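Local atomic coordinates of acetylene hydratase Ahy (Pelobacter acetylenicus, PDB entry 2E7Z), a protein that catalyses the hydration of acetylene to acetaldehyde, using a tungsten-bis(molybdopterin guanine dinucleotide) cofactor and a [4Fe-4S] cluster. Residues Tyr98-Gly104 with Tyr404-Ala408; Leu460-Val464 with Ser478-Pro484; Pro580-Glu584 with Gly718-Ala722. All coordinates share one frame; numbering follows the deposited sequence. Where two conformers were deposited one is given.

Contact 1: Tyr98-Gly104 with Tyr404-Ala408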
loop_
_atom_site.group_PDB
_atom_site.type_symbol
_atom_site.label_atom_id
_atom_site.label_comp_id
_atom_site.label_asym_id
_atom_site.label_seq_id
_atom_site.Cartn_x
_atom_site.Cartn_y
_atom_site.Cartn_z
ATOM N N TYR A 98 22.145 22.064 -0.033
ATOM C CA TYR A 98 21.049 21.805 -0.939
ATOM C C TYR A 98 19.659 22.089 -0.348
ATOM O O TYR A 98 18.635 21.891 -1.024
ATOM C CB TYR A 98 21.127 20.347 -1.368
ATOM C CG TYR A 98 22.324 19.973 -2.195
ATOM C CD1 TYR A 98 22.427 20.387 -3.532
ATOM C CD2 TYR A 98 23.305 19.129 -1.680
ATOM C CE1 TYR A 98 23.497 19.995 -4.332
ATOM C CE2 TYR A 98 24.368 18.739 -2.465
ATOM C CZ TYR A 98 24.454 19.167 -3.794
ATOM O OH TYR A 98 25.491 18.754 -4.614
ATOM N N GLY A 99 19.612 22.534 0.910
ATOM C CA GLY A 99 18.312 22.805 1.531
ATOM C C GLY A 99 17.740 21.553 2.192
ATOM O O GLY A 99 18.097 20.428 1.852
ATOM N N PRO A 100 16.829 21.731 3.156
ATOM C CA PRO A 100 16.267 20.530 3.804
ATOM C C PRO A 100 15.424 19.675 2.849
ATOM O O PRO A 100 15.302 18.480 3.056
ATOM C CB PRO A 100 15.393 21.126 4.928
ATOM C CG PRO A 100 15.064 22.542 4.462
ATOM C CD PRO A 100 16.274 23.007 3.684
ATOM N N GLU A 101 14.871 20.300 1.813
ATOM C CA GLU A 101 14.117 19.580 0.793
ATOM C C GLU A 101 14.973 18.557 0.043
ATOM O O GLU A 101 14.428 17.724 -0.662
ATOM C CB GLU A 101 13.432 20.567 -0.170
ATOM C CG GLU A 101 14.381 21.429 -0.989
ATOM C CD GLU A 101 14.745 22.741 -0.315
ATOM O OE1 GLU A 101 14.564 22.874 0.913
ATOM O OE2 GLU A 101 15.235 23.642 -1.020
ATOM N N SER A 102 16.290 18.618 0.225
ATOM C CA SER A 102 17.169 17.610 -0.374
ATOM C C SER A 102 17.219 16.281 0.372
ATOM O O SER A 102 17.901 15.357 -0.085
ATOM C CB SER A 102 18.576 18.156 -0.541
ATOM O OG SER A 102 19.264 18.248 0.697
ATOM N N LEU A 103 16.484 16.160 1.477
ATOM C CA LEU A 103 16.292 14.860 2.138
ATOM C C LEU A 103 14.996 14.230 1.637
ATOM O O LEU A 103 13.888 14.812 1.787
ATOM C CB LEU A 103 16.208 15.093 3.652
ATOM C CG LEU A 103 15.741 13.864 4.437
ATOM C CD1 LEU A 103 16.737 12.684 4.382
ATOM C CD2 LEU A 103 15.461 14.207 5.893
ATOM N N GLY A 104 15.139 13.026 1.076
ATOM C CA GLY A 104 14.007 12.207 0.665
ATOM C C GLY A 104 13.873 11.020 1.615
ATOM O O GLY A 104 14.899 10.503 2.117
ATOM N N TYR A 404 15.226 20.053 -8.590
ATOM C CA TYR A 404 16.285 20.414 -7.671
ATOM C C TYR A 404 16.872 19.149 -7.089
ATOM O O TYR A 404 16.245 18.084 -7.180
ATOM C CB TYR A 404 15.776 21.335 -6.550
ATOM C CG TYR A 404 14.607 20.804 -5.726
ATOM C CD1 TYR A 404 14.813 19.878 -4.705
ATOM C CD2 TYR A 404 13.314 21.279 -5.944
ATOM C CE1 TYR A 404 13.762 19.398 -3.946
ATOM C CE2 TYR A 404 12.246 20.815 -5.191
ATOM C CZ TYR A 404 12.491 19.862 -4.185
ATOM O OH TYR A 404 11.461 19.407 -3.380
ATOM N N PRO A 405 18.091 19.261 -6.537
ATOM C CA PRO A 405 18.707 18.032 -6.048
ATOM C C PRO A 405 18.125 17.447 -4.780
ATOM O O PRO A 405 17.817 18.156 -3.842
ATOM C CB PRO A 405 20.168 18.437 -5.786
ATOM C CG PRO A 405 20.346 19.794 -6.340
ATOM C CD PRO A 405 19.007 20.412 -6.513
ATOM N N VAL A 406 18.013 16.125 -4.772
ATOM C CA VAL A 406 17.781 15.351 -3.549
ATOM C C VAL A 406 19.051 14.521 -3.365
ATOM O O VAL A 406 19.490 13.850 -4.311
ATOM C CB VAL A 406 16.556 14.446 -3.680
ATOM C CG1 VAL A 406 16.472 13.434 -2.519
ATOM C CG2 VAL A 406 15.300 15.297 -3.747
ATOM N N LYS A 407 19.681 14.640 -2.196
ATOM C CA LYS A 407 21.023 14.123 -1.980
ATOM C C LYS A 407 21.155 13.302 -0.725
ATOM O O LYS A 407 22.202 12.685 -0.551
ATOM C CB LYS A 407 22.037 15.288 -1.944
ATOM C CG LYS A 407 22.228 15.903 -3.333
ATOM C CD LYS A 407 23.031 14.986 -4.251
ATOM C CE LYS A 407 23.229 15.657 -5.596
ATOM N NZ LYS A 407 24.031 14.765 -6.431
ATOM N N ALA A 408 20.138 13.293 0.137
ATOM C CA ALA A 408 20.086 12.352 1.260
ATOM C C ALA A 408 18.818 11.525 1.133
ATOM O O ALA A 408 17.774 12.079 0.792
ATOM C CB ALA A 408 20.116 13.063 2.621
HETATM O O HOH W 1 17.864 20.992 -3.443
HETATM O O HOH W 2 26.527 16.054 -4.498
#

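Contact 2: Leu460-Val464 with Ser478-Pro484. With MGD (2-amino-5,6-dimercapto-7-methyl-3,7,8a,9-tetrahydro-8-oxa-1,3,9,10-tetraaza-anthracen-4-one guanosine dinucleotide), chain E.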
loop_
_atom_site.group_PDB
_atom_site.type_symbol
_atom_site.label_atom_id
_atom_site.label_comp_id
_atom_site.label_asym_id
_atom_site.label_seq_id
_atom_site.Cartn_x
_atom_site.Cartn_y
_atom_site.Cartn_z
ATOM N N LEU A 460 7.916 -9.351 17.077
ATOM C CA LEU A 460 7.879 -10.184 18.289
ATOM C C LEU A 460 8.704 -9.535 19.417
ATOM O O LEU A 460 8.851 -10.120 20.497
ATOM C CB LEU A 460 8.388 -11.620 17.982
ATOM C CG LEU A 460 7.394 -12.467 17.182
ATOM C CD1 LEU A 460 8.124 -13.733 16.658
ATOM C CD2 LEU A 460 6.196 -12.859 18.044
ATOM N N GLU A 461 9.247 -8.338 19.154
ATOM C CA GLU A 461 10.158 -7.677 20.080
ATOM C C GLU A 461 9.675 -6.300 20.514
ATOM O O GLU A 461 10.466 -5.494 21.044
ATOM C CB GLU A 461 11.542 -7.516 19.444
ATOM C CG GLU A 461 12.172 -8.828 18.955
ATOM C CD GLU A 461 13.421 -8.610 18.108
ATOM O OE1 GLU A 461 13.603 -7.494 17.543
ATOM O OE2 GLU A 461 14.219 -9.568 18.016
ATOM N N ARG A 462 8.393 -5.999 20.302
ATOM C CA ARG A 462 7.932 -4.643 20.570
ATOM C C ARG A 462 6.465 -4.557 20.956
ATOM O O ARG A 462 5.635 -5.301 20.427
ATOM C CB ARG A 462 8.191 -3.758 19.339
ATOM C CG ARG A 462 7.399 -4.172 18.065
ATOM C CD ARG A 462 7.925 -3.410 16.867
ATOM N NE ARG A 462 7.253 -3.784 15.624
ATOM C CZ ARG A 462 7.886 -3.940 14.456
ATOM N NH1 ARG A 462 7.202 -4.263 13.369
ATOM N NH2 ARG A 462 9.202 -3.734 14.367
ATOM N N PRO A 463 6.133 -3.599 21.829
ATOM C CA PRO A 463 4.719 -3.295 22.055
ATOM C C PRO A 463 4.218 -2.401 20.918
ATOM O O PRO A 463 5.020 -1.681 20.312
ATOM C CB PRO A 463 4.754 -2.489 23.340
ATOM C CG PRO A 463 6.050 -1.731 23.262
ATOM C CD PRO A 463 7.023 -2.684 22.579
ATOM N N VAL A 464 2.925 -2.431 20.652
ATOM C CA VAL A 464 2.312 -1.503 19.693
ATOM C C VAL A 464 0.936 -1.079 20.172
ATOM O O VAL A 464 0.136 -1.914 20.594
ATOM C CB VAL A 464 2.140 -2.154 18.279
ATOM C CG1 VAL A 464 1.493 -1.160 17.302
ATOM C CG2 VAL A 464 3.464 -2.622 17.713
ATOM N N SER A 478 -0.791 -4.776 20.949
ATOM C CA SER A 478 0.203 -5.800 20.726
ATOM C C SER A 478 1.186 -5.825 21.880
ATOM O O SER A 478 1.840 -4.826 22.160
ATOM C CB SER A 478 0.953 -5.519 19.433
ATOM O OG SER A 478 1.722 -6.652 19.101
ATOM N N GLN A 479 1.305 -6.968 22.546
ATOM C CA GLN A 479 2.277 -7.102 23.620
ATOM C C GLN A 479 3.643 -7.437 23.085
ATOM O O GLN A 479 3.763 -8.153 22.067
ATOM C CB GLN A 479 1.805 -8.176 24.594
ATOM C CG GLN A 479 0.459 -7.865 25.245
ATOM C CD GLN A 479 0.141 -8.877 26.309
ATOM O OE1 GLN A 479 -0.127 -10.039 26.017
ATOM N NE2 GLN A 479 0.248 -8.458 27.555
ATOM N N GLN A 480 4.665 -6.949 23.794
ATOM C CA GLN A 480 6.045 -7.320 23.521
ATOM C C GLN A 480 6.340 -8.743 24.013
ATOM O O GLN A 480 6.127 -9.035 25.195
ATOM C CB GLN A 480 6.964 -6.357 24.228
ATOM C CG GLN A 480 8.416 -6.541 23.893
ATOM C CD GLN A 480 9.305 -5.471 24.472
ATOM O OE1 GLN A 480 8.833 -4.535 25.132
ATOM N NE2 GLN A 480 10.591 -5.576 24.205
ATOM N N VAL A 481 6.863 -9.606 23.145
ATOM C CA VAL A 481 7.164 -10.975 23.564
ATOM C C VAL A 481 8.556 -11.090 24.192
ATOM O O VAL A 481 8.727 -11.676 25.278
ATOM C CB VAL A 481 6.955 -11.986 22.413
ATOM C CG1 VAL A 481 7.156 -13.404 22.932
ATOM C CG2 VAL A 481 5.554 -11.842 21.837
ATOM N N VAL A 482 9.558 -10.559 23.502
ATOM C CA VAL A 482 10.954 -10.592 23.971
ATOM C C VAL A 482 11.633 -9.247 23.753
ATOM O O VAL A 482 11.122 -8.382 23.038
ATOM C CB VAL A 482 11.807 -11.728 23.291
ATOM C CG1 VAL A 482 11.263 -13.130 23.595
ATOM C CG2 VAL A 482 11.914 -11.501 21.777
ATOM N N GLU A 483 12.771 -9.043 24.393
ATOM C CA GLU A 483 13.611 -7.890 24.122
ATOM C C GLU A 483 14.210 -8.060 22.727
ATOM O O GLU A 483 14.443 -9.189 22.284
ATOM C CB GLU A 483 14.737 -7.806 25.166
ATOM C CG GLU A 483 14.265 -7.401 26.575
ATOM C CD GLU A 483 13.739 -5.966 26.680
ATOM O OE1 GLU A 483 14.129 -5.097 25.863
ATOM O OE2 GLU A 483 12.933 -5.703 27.604
ATOM N N PRO A 484 14.480 -6.947 22.029
ATOM C CA PRO A 484 15.096 -7.094 20.710
ATOM C C PRO A 484 16.462 -7.772 20.761
ATOM O O PRO A 484 17.257 -7.551 21.680
ATOM C CB PRO A 484 15.245 -5.659 20.201
ATOM C CG PRO A 484 14.804 -4.752 21.297
ATOM C CD PRO A 484 14.192 -5.546 22.394
HETATM P PB MGD E . 9.098 -4.076 0.625
HETATM O O1B MGD E . 9.373 -3.219 -0.586
HETATM O O2B MGD E . 9.287 -5.546 0.552
HETATM O O3B MGD E . 7.601 -3.865 1.161
HETATM O O3A MGD E . 5.979 -2.124 0.355
HETATM P PA MGD E . 6.816 -2.557 1.665
HETATM O O1A MGD E . 5.922 -3.047 2.764
HETATM O O2A MGD E . 7.767 -1.426 1.919
HETATM O "O5'" MGD E . 10.026 -3.478 1.801
HETATM C "C5'" MGD E . 9.711 -3.781 3.149
HETATM C "C4'" MGD E . 11.030 -3.809 3.896
HETATM O "O4'" MGD E . 10.723 -3.806 5.298
HETATM C "C3'" MGD E . 11.822 -5.097 3.696
HETATM O "O3'" MGD E . 13.136 -4.766 3.218
HETATM C "C2'" MGD E . 11.870 -5.799 5.070
HETATM O "O2'" MGD E . 13.082 -6.515 5.381
HETATM C "C1'" MGD E . 11.691 -4.624 5.994
HETATM N N9 MGD E . 11.062 -4.903 7.295
HETATM C C8 MGD E . 10.038 -5.752 7.555
HETATM N N7 MGD E . 9.661 -5.667 8.841
HETATM C C5 MGD E . 10.411 -4.692 9.400
HETATM C C6 MGD E . 10.537 -4.076 10.710
HETATM O O6 MGD E . 9.812 -4.427 11.664
HETATM N N1 MGD E . 11.443 -3.089 10.817
HETATM C C2 MGD E . 12.284 -2.710 9.860
HETATM N N2 MGD E . 13.157 -1.692 10.111
HETATM N N3 MGD E . 12.230 -3.235 8.640
HETATM C C4 MGD E . 11.321 -4.199 8.384
HETATM C C10 MGD E . 4.712 -2.749 0.139
HETATM C C11 MGD E . 3.995 -1.924 -0.908
HETATM O O11 MGD E . 4.736 -2.104 -2.113
HETATM C C12 MGD E . 2.575 -2.409 -1.067
HETATM S S12 MGD E . 1.596 -2.522 0.331
HETATM C C13 MGD E . 2.072 -2.686 -2.282
HETATM S S13 MGD E . 0.519 -3.353 -2.490
HETATM C C14 MGD E . 2.835 -2.455 -3.550
HETATM N N15 MGD E . 3.232 -3.701 -4.187
HETATM C C16 MGD E . 4.026 -3.532 -5.283
HETATM C C17 MGD E . 4.029 -4.427 -6.449
HETATM O O17 MGD E . 3.262 -5.414 -6.493
HETATM N N18 MGD E . 4.873 -4.136 -7.459
HETATM C C19 MGD E . 5.709 -3.067 -7.449
HETATM N N19 MGD E . 6.536 -2.834 -8.490
HETATM N N20 MGD E . 5.771 -2.230 -6.406
HETATM C C21 MGD E . 4.972 -2.403 -5.346
HETATM N N22 MGD E . 5.027 -1.538 -4.330
HETATM C C23 MGD E . 4.062 -1.578 -3.252
HETATM O O HOH W 3 4.225 -6.109 18.247
#

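Contact 3: Pro580-Glu584 with Gly718-Ala722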
loop_
_atom_site.group_PDB
_atom_site.type_symbol
_atom_site.label_atom_id
_atom_site.label_comp_id
_atom_site.label_asym_id
_atom_site.label_seq_id
_atom_site.Cartn_x
_atom_site.Cartn_y
_atom_site.Cartn_z
ATOM N N PRO A 580 -5.891 1.409 -21.959
ATOM C CA PRO A 580 -4.489 1.772 -21.733
ATOM C C PRO A 580 -3.738 1.902 -23.058
ATOM O O PRO A 580 -4.127 1.266 -24.048
ATOM C CB PRO A 580 -3.963 0.611 -20.890
ATOM C CG PRO A 580 -5.173 0.122 -20.161
ATOM C CD PRO A 580 -6.301 0.240 -21.166
ATOM N N LEU A 581 -2.693 2.739 -23.084
ATOM C CA LEU A 581 -2.006 3.041 -24.345
ATOM C C LEU A 581 -1.156 1.912 -24.925
ATOM O O LEU A 581 -0.657 2.033 -26.050
ATOM C CB LEU A 581 -1.224 4.363 -24.212
ATOM C CG LEU A 581 -2.090 5.581 -23.853
ATOM C CD1 LEU A 581 -1.253 6.843 -23.628
ATOM C CD2 LEU A 581 -3.172 5.833 -24.919
ATOM N N GLN A 582 -1.031 0.814 -24.177
ATOM C CA GLN A 582 -0.327 -0.397 -24.596
ATOM C C GLN A 582 -1.166 -1.649 -24.405
ATOM O O GLN A 582 -0.919 -2.458 -23.504
ATOM C CB GLN A 582 0.995 -0.576 -23.831
ATOM C CG GLN A 582 2.172 -0.019 -24.530
ATOM C CD GLN A 582 3.510 -0.557 -24.029
ATOM O OE1 GLN A 582 4.556 -0.040 -24.404
ATOM N NE2 GLN A 582 3.484 -1.588 -23.187
ATOM N N THR A 583 -2.155 -1.816 -25.270
ATOM C CA THR A 583 -2.930 -3.036 -25.278
ATOM C C THR A 583 -3.150 -3.462 -26.715
ATOM O O THR A 583 -2.722 -2.781 -27.654
ATOM C CB THR A 583 -4.306 -2.873 -24.583
ATOM O OG1 THR A 583 -5.200 -2.141 -25.436
ATOM C CG2 THR A 583 -4.160 -2.162 -23.228
ATOM N N GLU A 584 -3.842 -4.583 -26.883
ATOM C CA GLU A 584 -4.173 -5.068 -28.222
ATOM C C GLU A 584 -5.211 -4.182 -28.912
ATOM O O GLU A 584 -5.290 -4.170 -30.149
ATOM C CB GLU A 584 -4.604 -6.536 -28.172
ATOM C CG GLU A 584 -3.477 -7.466 -27.722
ATOM C CD GLU A 584 -3.953 -8.863 -27.362
ATOM O OE1 GLU A 584 -4.164 -9.133 -26.149
ATOM O OE2 GLU A 584 -4.117 -9.684 -28.298
ATOM N N GLY A 718 -2.735 -5.048 -16.205
ATOM C CA GLY A 718 -3.208 -4.805 -17.562
ATOM C C GLY A 718 -2.478 -3.604 -18.135
ATOM O O GLY A 718 -1.626 -3.012 -17.471
ATOM N N GLY A 719 -2.796 -3.252 -19.372
ATOM C CA GLY A 719 -2.388 -1.962 -19.928
ATOM C C GLY A 719 -0.958 -1.877 -20.392
ATOM O O GLY A 719 -0.496 -0.809 -20.796
ATOM N N ILE A 720 -0.285 -3.015 -20.359
ATOM C CA ILE A 720 1.117 -3.135 -20.778
ATOM C C ILE A 720 1.230 -4.422 -21.579
ATOM O O ILE A 720 0.662 -5.440 -21.193
ATOM C CB ILE A 720 2.082 -3.230 -19.560
ATOM C CG1 ILE A 720 2.138 -1.921 -18.765
ATOM C CG2 ILE A 720 3.491 -3.609 -19.988
ATOM C CD1 ILE A 720 2.886 -2.147 -17.426
ATOM N N LEU A 721 1.972 -4.379 -22.680
ATOM C CA LEU A 721 2.239 -5.559 -23.478
ATOM C C LEU A 721 3.616 -6.123 -23.154
ATOM O O LEU A 721 4.563 -5.386 -22.783
ATOM C CB LEU A 721 2.105 -5.228 -24.971
ATOM C CG LEU A 721 0.690 -4.849 -25.439
ATOM C CD1 LEU A 721 0.744 -4.058 -26.748
ATOM C CD2 LEU A 721 -0.214 -6.087 -25.559
ATOM N N ALA A 722 3.723 -7.439 -23.287
ATOM C CA ALA A 722 4.948 -8.172 -22.995
ATOM C C ALA A 722 5.190 -9.316 -23.981
ATOM O O ALA A 722 4.252 -9.837 -24.608
ATOM C CB ALA A 722 4.921 -8.707 -21.573
#

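Contact 1: Tyr98-Gly104 with Tyr404-Ala408
Residues Tyr98-Gly104 and Tyr404-Ala408 meet in a buried contact where two neighbouring parallel strands, 103-107 and 408-412, begin side by side. Ser102 O is gripped by two successive amides: Lys407 N, in the carbonyl plane on a lone pair at 2.9 Å, and Ala408 N, which gives a nearly straight bond. Two residues after Ser102, Gly104 N donates to Ala408 O at 2.8 Å, and Leu103 pairs with Ala408 as a parallel bridge, with Leu103 CD1 against Ala408 CB. These strands belong to the mixed sheet of the molybdopterin oxidoreductase region, and helix 80-98 leads into the first of them, its Ile94 and Leu91 touching Lys407 and Ala408.

Before the strands, the packing passes to side chains. The Tyr98 ring takes Lys407 CG over one face, a CH-pi contact with CG 3.9 Å from the ring centroid; the bend at chi2 (-73°) carries Lys407 CE on toward the hydroxyl end of the ring, while NZ bonds to Glu401 and to Asn432 O. Pro405 CG comes at the same ring obliquely, 3.5 Å from Tyr98 CD1. A water donates to both Tyr98 O and Pro405 O. On the Tyr404 ring, Glu101 CG rests obliquely at 3.6 Å from CE1, while the Glu101 carboxylate forms a salt bridge with Lys347 and Tyr404 OH bonds to Leu350 O and Asn130.

Contact 2: Leu460-Val464 with Ser478-Pro484
Gln480 lies along the backbone of Glu461-Pro463, and its side chain can be followed atom by atom. Gln480 CB packs 3.7 Å from Pro463 N. With CG anti to the backbone N (chi1 -173°) and the chain extended beyond it, Gln480 CG comes 3.6 Å from Arg462 N, and CD passes close to Glu461 O. At the tip the amide splits its work: Gln480 OE1 sits 3.6 Å from Pro463 CD, while NE2 turns back to its own segment and donates to Val482 O, approaching from above that carbonyl's plane. Cut back to an alanine, the side chain would lose its amide, and Val482 O would probably be left without this donor, with a gap beside the Pro463 ring.

Val482 O also receives a CA-H...O contact from Glu461. The Glu461 side chain continues past Val482 CG2 to Pro484, its CD 3.4 Å from Pro484 CA, and its carboxylate forms salt bridges with Arg53 and Arg58. On the backbone, Leu460 O accepts from Val482 N and, weakly, from Val481 N, while Val464 and Ser478 exchange two bonds as an isolated antiparallel hydrogen-bonded pair. A water donates to Arg462 O and accepts from Ser478 OG, which is also hydrogen-bonded with Val5 N.

Arg462 CB points away from 478-484, and the chain, extended from CG to NE, carries the guanidinium edge to the guanine of one MGD. NH1 and NH2 both donate to MGD O6, the Arg462 NH2 bond measuring 2.9 Å; NH1 also bonds to Gln7 OE1, and Asp457 forms a salt bridge with NH2. The result is a guanine-recognition site of the bis-MGD cofactor, in which two N-H groups of a single arginine converge on the guanine carbonyl.

Contact 3: Pro580-Glu584 with Gly718-Ala722
Leu721 reaches over the backbone of Gln582 and Thr583 at the start of strand 720-726, an inner strand of the C-terminal mixed sheet, which belongs to the molybdopterin dinucleotide-binding part, a family of the double-psi beta-barrel clan. The strand leaves a corner at Gly718-Gly719 and pairs with strand 596-600. The loop Pro580-Glu584, leading to helix 588-593, lies against this corner.

Van der Waals packing of Leu721 against the loop backbone is one part of the contact. Leu721 CG stands 3.5 Å from Gln582 O and CD1 3.8 Å from Thr583 O; CG, anti to the carbonyl carbon (chi1 -66°), brings both methyls to the loop. The Leu721 and Glu584 side chains cross at a slant, loosely, and Leu590, Ala591 and Ile597 also touch Leu721. At the corner, Thr583 CG2 lies 3.8 Å from Gly719 CA. Gly719 has positive phi, which favours glycine.

Polar groups come close without a clear bond across the two segments. Gln582 O faces Gly719 O, two acceptors 3.2 Å apart, and its approach to Ile720 N is poorly angled. Within the loop, Thr583 OG1 bonds to Glu579 and to Ile585 N, while Ser586 OG bonds to both Pro580 O and Thr583 N. Gln582 CB, finally, rests 3.4 Å from Gly719 O.

From the N terminus, the chain first reaches 98-104, at the end of helix 80-98, and contact 1 closes some 300 residues later when 404-408 brings strand 408-412 beside strand 103-107. Contact 2 then closes a short loop, with only 13 residues between its segments, tying the chain after strand 452-455 of the same sheet to the run between strand 474-476 and helix 491-501. Contact 3 follows, joining the approach to helix 588-593 to the C-terminal strand 720-726 across 133 residues. The three are in series, neither nested nor crossed. None touches another; contacts 2 and 3, on opposite sides of the chain's centre, have centres about 46 Å apart.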